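Local coordinates for peroxiredoxin (Akkermansia muciniphila, PDB 6KHX), which reduces peroxides as a typical 2-Cys peroxiredoxin, a thiol peroxidase that assembles here into a decamer, at the interface of chains A and B. Residues are numbered along the deposited sequence; one frame, centred on the assembly and turned at random. Chains: chain A/B, Peroxiredoxin.

Contact 1: the interface of chains A and B. Residues chain A 45, 76-77, 80; chain B 45, 76-77, 80.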
loop_
_atom_site.group_PDB
_atom_site.type_symbol
_atom_site.label_atom_id
_atom_site.label_comp_id
_atom_site.label_asym_id
_atom_site.label_seq_id
_atom_site.Cartn_x
_atom_site.Cartn_y
_atom_site.Cartn_z
ATOM N N PHE A 45 1.754 47.329 -7.921
ATOM C CA PHE A 45 0.730 48.375 -7.967
ATOM C C PHE A 45 -0.092 48.452 -6.685
ATOM O O PHE A 45 -1.268 48.823 -6.724
ATOM C CB PHE A 45 -0.207 48.188 -9.167
ATOM C CG PHE A 45 0.497 48.169 -10.484
ATOM C CD1 PHE A 45 0.901 49.351 -11.087
ATOM C CD2 PHE A 45 0.773 46.968 -11.118
ATOM C CE1 PHE A 45 1.559 49.337 -12.306
ATOM C CE2 PHE A 45 1.428 46.943 -12.338
ATOM C CZ PHE A 45 1.825 48.127 -12.933
ATOM N N ASP A 76 4.242 38.413 -9.511
ATOM C CA ASP A 76 3.748 39.067 -10.714
ATOM C C ASP A 76 4.673 38.770 -11.891
ATOM O O ASP A 76 5.825 38.362 -11.720
ATOM C CB ASP A 76 3.651 40.577 -10.504
ATOM C CG ASP A 76 2.732 40.952 -9.355
ATOM O OD1 ASP A 76 1.501 40.780 -9.483
ATOM O OD2 ASP A 76 3.247 41.401 -8.311
ATOM N N SER A 77 4.149 38.968 -13.101
ATOM C CA SER A 77 4.949 38.742 -14.294
ATOM C C SER A 77 6.020 39.824 -14.432
ATOM O O SER A 77 5.959 40.885 -13.801
ATOM C CB SER A 77 4.080 38.737 -15.549
ATOM O OG SER A 77 3.887 40.062 -16.025
ATOM N N SER A 80 4.443 43.075 -15.699
ATOM C CA SER A 80 3.887 43.940 -14.660
ATOM C C SER A 80 4.984 44.724 -13.955
ATOM O O SER A 80 4.823 45.922 -13.688
ATOM C CB SER A 80 3.072 43.131 -13.653
ATOM O OG SER A 80 1.898 42.642 -14.271
ATOM N N PHE B 45 -0.038 43.731 -20.189
ATOM C CA PHE B 45 0.997 44.615 -20.715
ATOM C C PHE B 45 1.814 43.967 -21.832
ATOM O O PHE B 45 2.999 44.265 -21.996
ATOM C CB PHE B 45 1.934 45.106 -19.608
ATOM C CG PHE B 45 1.238 45.828 -18.491
ATOM C CD1 PHE B 45 0.809 47.140 -18.655
ATOM C CD2 PHE B 45 1.062 45.220 -17.258
ATOM C CE1 PHE B 45 0.186 47.821 -17.622
ATOM C CE2 PHE B 45 0.443 45.898 -16.217
ATOM C CZ PHE B 45 0.006 47.202 -16.399
ATOM N N ASP B 76 -2.692 37.181 -14.030
ATOM C CA ASP B 76 -2.128 38.360 -13.387
ATOM C C ASP B 76 -3.052 38.830 -12.267
ATOM O O ASP B 76 -4.239 38.494 -12.225
ATOM C CB ASP B 76 -1.925 39.487 -14.403
ATOM C CG ASP B 76 -1.036 39.079 -15.560
ATOM O OD1 ASP B 76 0.176 38.863 -15.345
ATOM O OD2 ASP B 76 -1.554 38.973 -16.689
ATOM N N SER B 77 -2.508 39.638 -11.366
ATOM C CA SER B 77 -3.321 40.115 -10.261
ATOM C C SER B 77 -4.377 41.099 -10.755
ATOM O O SER B 77 -4.324 41.609 -11.879
ATOM C CB SER B 77 -2.469 40.804 -9.200
ATOM O OG SER B 77 -2.281 42.170 -9.531
ATOM N N SER B 80 -2.709 44.457 -11.517
ATOM C CA SER B 80 -2.162 44.591 -12.862
ATOM C C SER B 80 -3.263 44.925 -13.856
ATOM O O SER B 80 -3.087 45.796 -14.718
ATOM C CB SER B 80 -1.439 43.308 -13.275
ATOM O OG SER B 80 -0.282 43.120 -12.481
HETATM O O HOH W 1 1.237 39.522 -13.230
HETATM O O HOH W 2 -0.056 42.948 -8.947
#
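A:Phe45 and B:Phe45 reach toward each other from opposite directions. Their rings are roughly parallel but slipped, so their outer rims meet and the faces do not overlie. CZ of A:Phe45 lies 4.0 Å from CZ of B:Phe45. A:Ser80 stands beside the B:Phe45 ring. Its CA is 4.0 Å from CD2 of B:Phe45, displaced toward the same face that the other ring approaches, while its hydroxyl lies close to the ring plane, off the CD2-CE2 edge. B:Ser80 does the same for A:Phe45.

The two serine hydroxyls meet near the two-fold axis. OG of A:Ser80 and OG of B:Ser80 are hydrogen-bonded at 2.9 Å, with the donor not decided. On both serines OG is anti to the carbonyl carbon, with chi1 -69° in chain A and -67° in chain B. This turns each hydroxyl toward its twin.

A:Ser77 and B:Ser77 cap the start of helix 78-85 in their own chains. N of A:Ser80 gives a fairly straight bond, 162° at the hydrogen, to OG of A:Ser77 at 3.1 Å. The cap fixes the helix turn that presents A:Ser80 to the partner.

A:Asp76 and B:Asp76 join the contact through water. Water 1 lies 3.0 Å from N of A:Ser77 and also bonds the carboxylate OD1 of B:Asp76. Water 2 lies 2.7 Å from OD1 of A:Asp76 and is modelled close to the hydroxyl of B:Ser77. The two aspartates are 6.3 Å apart, OD1 to OD1.

A:Phe45 and B:Phe45 belong to the conserved segment leading to the peroxidatic cysteine. This patch therefore joins two subunits beside their active-site loops, in what appears to be the A-type interface of typical 2-Cys peroxiredoxins.

Contact 2: the interface of chains A and B. Residues chain A 43, 76, 107, 133, 135; chain B 77-78, 105-106.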
loop_
_atom_site.group_PDB
_atom_site.type_symbol
_atom_site.label_atom_id
_atom_site.label_comp_id
_atom_site.label_asym_id
_atom_site.label_seq_id
_atom_site.Cartn_x
_atom_site.Cartn_y
_atom_site.Cartn_z
ATOM N N LYS A 43 2.284 42.215 -4.066
ATOM C CA LYS A 43 1.599 42.577 -5.307
ATOM C C LYS A 43 2.145 43.869 -5.894
ATOM O O LYS A 43 2.259 44.875 -5.185
ATOM C CB LYS A 43 0.097 42.762 -5.078
ATOM C CG LYS A 43 -0.753 41.527 -5.164
ATOM C CD LYS A 43 -2.206 41.883 -4.876
ATOM C CE LYS A 43 -3.036 40.665 -4.523
ATOM N NZ LYS A 43 -4.389 41.075 -4.066
ATOM N N ASP A 76 4.242 38.413 -9.511
ATOM C CA ASP A 76 3.748 39.067 -10.714
ATOM C C ASP A 76 4.673 38.770 -11.891
ATOM O O ASP A 76 5.825 38.362 -11.720
ATOM C CB ASP A 76 3.651 40.577 -10.504
ATOM C CG ASP A 76 2.732 40.952 -9.355
ATOM O OD1 ASP A 76 1.501 40.780 -9.483
ATOM O OD2 ASP A 76 3.247 41.401 -8.311
ATOM N N LYS A 107 5.401 30.857 -8.975
ATOM C CA LYS A 107 5.302 30.819 -7.517
ATOM C C LYS A 107 6.248 29.807 -6.875
ATOM O O LYS A 107 6.197 29.607 -5.648
ATOM C CB LYS A 107 3.857 30.552 -7.069
ATOM C CG LYS A 107 2.822 31.457 -7.753
ATOM C CD LYS A 107 1.429 31.221 -7.207
ATOM C CE LYS A 107 0.357 31.952 -8.009
ATOM N NZ LYS A 107 0.354 33.442 -7.815
ATOM N N GLU A 133 -5.023 33.781 -1.181
ATOM C CA GLU A 133 -4.218 34.146 -2.338
ATOM C C GLU A 133 -2.802 33.605 -2.187
ATOM O O GLU A 133 -2.163 33.799 -1.146
ATOM C CB GLU A 133 -4.178 35.663 -2.516
ATOM C CG GLU A 133 -5.433 36.259 -3.096
ATOM C CD GLU A 133 -5.325 37.763 -3.228
ATOM O OE1 GLU A 133 -5.209 38.441 -2.187
ATOM O OE2 GLU A 133 -5.331 38.266 -4.371
ATOM N N ILE A 135 0.247 34.496 -2.819
ATOM C CA ILE A 135 1.171 35.594 -3.042
ATOM C C ILE A 135 2.167 35.597 -1.890
ATOM O O ILE A 135 1.932 35.004 -0.835
ATOM C CB ILE A 135 0.459 36.964 -3.156
ATOM C CG1 ILE A 135 -0.330 37.275 -1.880
ATOM C CG2 ILE A 135 -0.465 36.982 -4.362
ATOM C CD1 ILE A 135 -1.140 38.555 -1.966
ATOM N N SER B 77 -2.508 39.638 -11.366
ATOM C CA SER B 77 -3.321 40.115 -10.261
ATOM C C SER B 77 -4.377 41.099 -10.755
ATOM O O SER B 77 -4.324 41.609 -11.879
ATOM C CB SER B 77 -2.469 40.804 -9.200
ATOM O OG SER B 77 -2.281 42.170 -9.531
ATOM N N GLU B 78 -5.358 41.346 -9.889
ATOM C CA GLU B 78 -6.373 42.346 -10.183
ATOM C C GLU B 78 -5.770 43.747 -10.251
ATOM O O GLU B 78 -6.302 44.613 -10.957
ATOM C CB GLU B 78 -7.496 42.272 -9.137
ATOM C CG GLU B 78 -7.116 42.731 -7.718
ATOM C CD GLU B 78 -6.358 41.675 -6.905
ATOM O OE1 GLU B 78 -5.858 40.686 -7.491
ATOM O OE2 GLU B 78 -6.243 41.849 -5.670
ATOM N N ILE B 105 -5.402 34.643 -9.951
ATOM C CA ILE B 105 -4.112 34.849 -9.301
ATOM C C ILE B 105 -3.528 33.540 -8.785
ATOM O O ILE B 105 -2.308 33.421 -8.616
ATOM C CB ILE B 105 -4.251 35.898 -8.182
ATOM C CG1 ILE B 105 -2.864 36.378 -7.733
ATOM C CG2 ILE B 105 -5.083 35.339 -7.029
ATOM C CD1 ILE B 105 -2.861 37.743 -7.085
ATOM N N ASN B 106 -4.372 32.551 -8.510
ATOM C CA ASN B 106 -3.925 31.243 -8.053
ATOM C C ASN B 106 -3.759 30.238 -9.182
ATOM O O ASN B 106 -3.344 29.105 -8.920
ATOM C CB ASN B 106 -4.907 30.684 -7.023
ATOM C CG ASN B 106 -4.912 31.473 -5.747
ATOM O OD1 ASN B 106 -3.905 32.069 -5.370
ATOM N ND2 ASN B 106 -6.052 31.494 -5.074
HETATM O O HOH W 3 -6.960 38.292 -6.354
HETATM O O HOH W 4 -0.056 42.948 -8.947
#
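NZ of A:Lys43 is gripped by two carboxylates, one from each chain. It makes a salt bridge to OE2 of B:Glu78 across the interface at 2.6 Å. The ammonium meets this oxygen on its syn side, 21° out of the carboxylate plane. A second salt bridge runs within chain A, from NZ of A:Lys43 to OE2 of A:Glu133 at 3.0 Å, and uses the syn lone pair of that oxygen. The lysine chain is extended beyond CG and crosses B:Glu78 at about a right angle. The bend of B:Glu78 at chi2 (-80°) brings its carboxylate to the ammonium.

The two glutamates come from opposite directions. Water 3 bridges them, 2.6 Å from OE2 of A:Glu133 and 2.9 Å from OE1 of B:Glu78. The lysine charge probably offsets the two negative groups. With an alanine in place of A:Lys43, the carboxylates of A:Glu133 and B:Glu78 would probably lose their shared cation, and B:Ile105 some of its cover.

B:Ile105 is the apolar centre. Its CD1 lies 3.7 Å from CG2 of A:Ile135 and 3.9 Å from CE of A:Lys43. Its other branch, CG2, rests 4.1 Å from CG of A:Glu133. The aliphatic parts of A:Lys43 and A:Glu133 thus join A:Ile135 in covering it.

A:Lys107 pins the backbone of the same residue. Its NZ donates to the carbonyl O of B:Ile105 at 2.8 Å, almost in line with the C=O bond. A bend at chi4 (-72°) directs the ammonium there.

The patch combines a charged cluster, a small apolar core and a backbone tie. It holds the 105-106 loop and the start of helix 78-85 of one subunit against the other, and likely contributes to decamer assembly.

Contact 1 and contact 2 are neighbours on one two-fold interface, with the centres of their C-alpha atoms about 8 Å apart. They share A:Asp76 and B:Ser77, and both use the start of helix 78-85. Contact 1 lies near the axis and is almost self-symmetric. Contact 2 lies to one side and has a twin with the chains exchanged. A:Lys43 and A:Phe45 come from the same short loop segment, so the salt bridges and the ring contact support one stretch of chain. Together they may link decamer assembly to the placement of the peroxidatic cysteine loop.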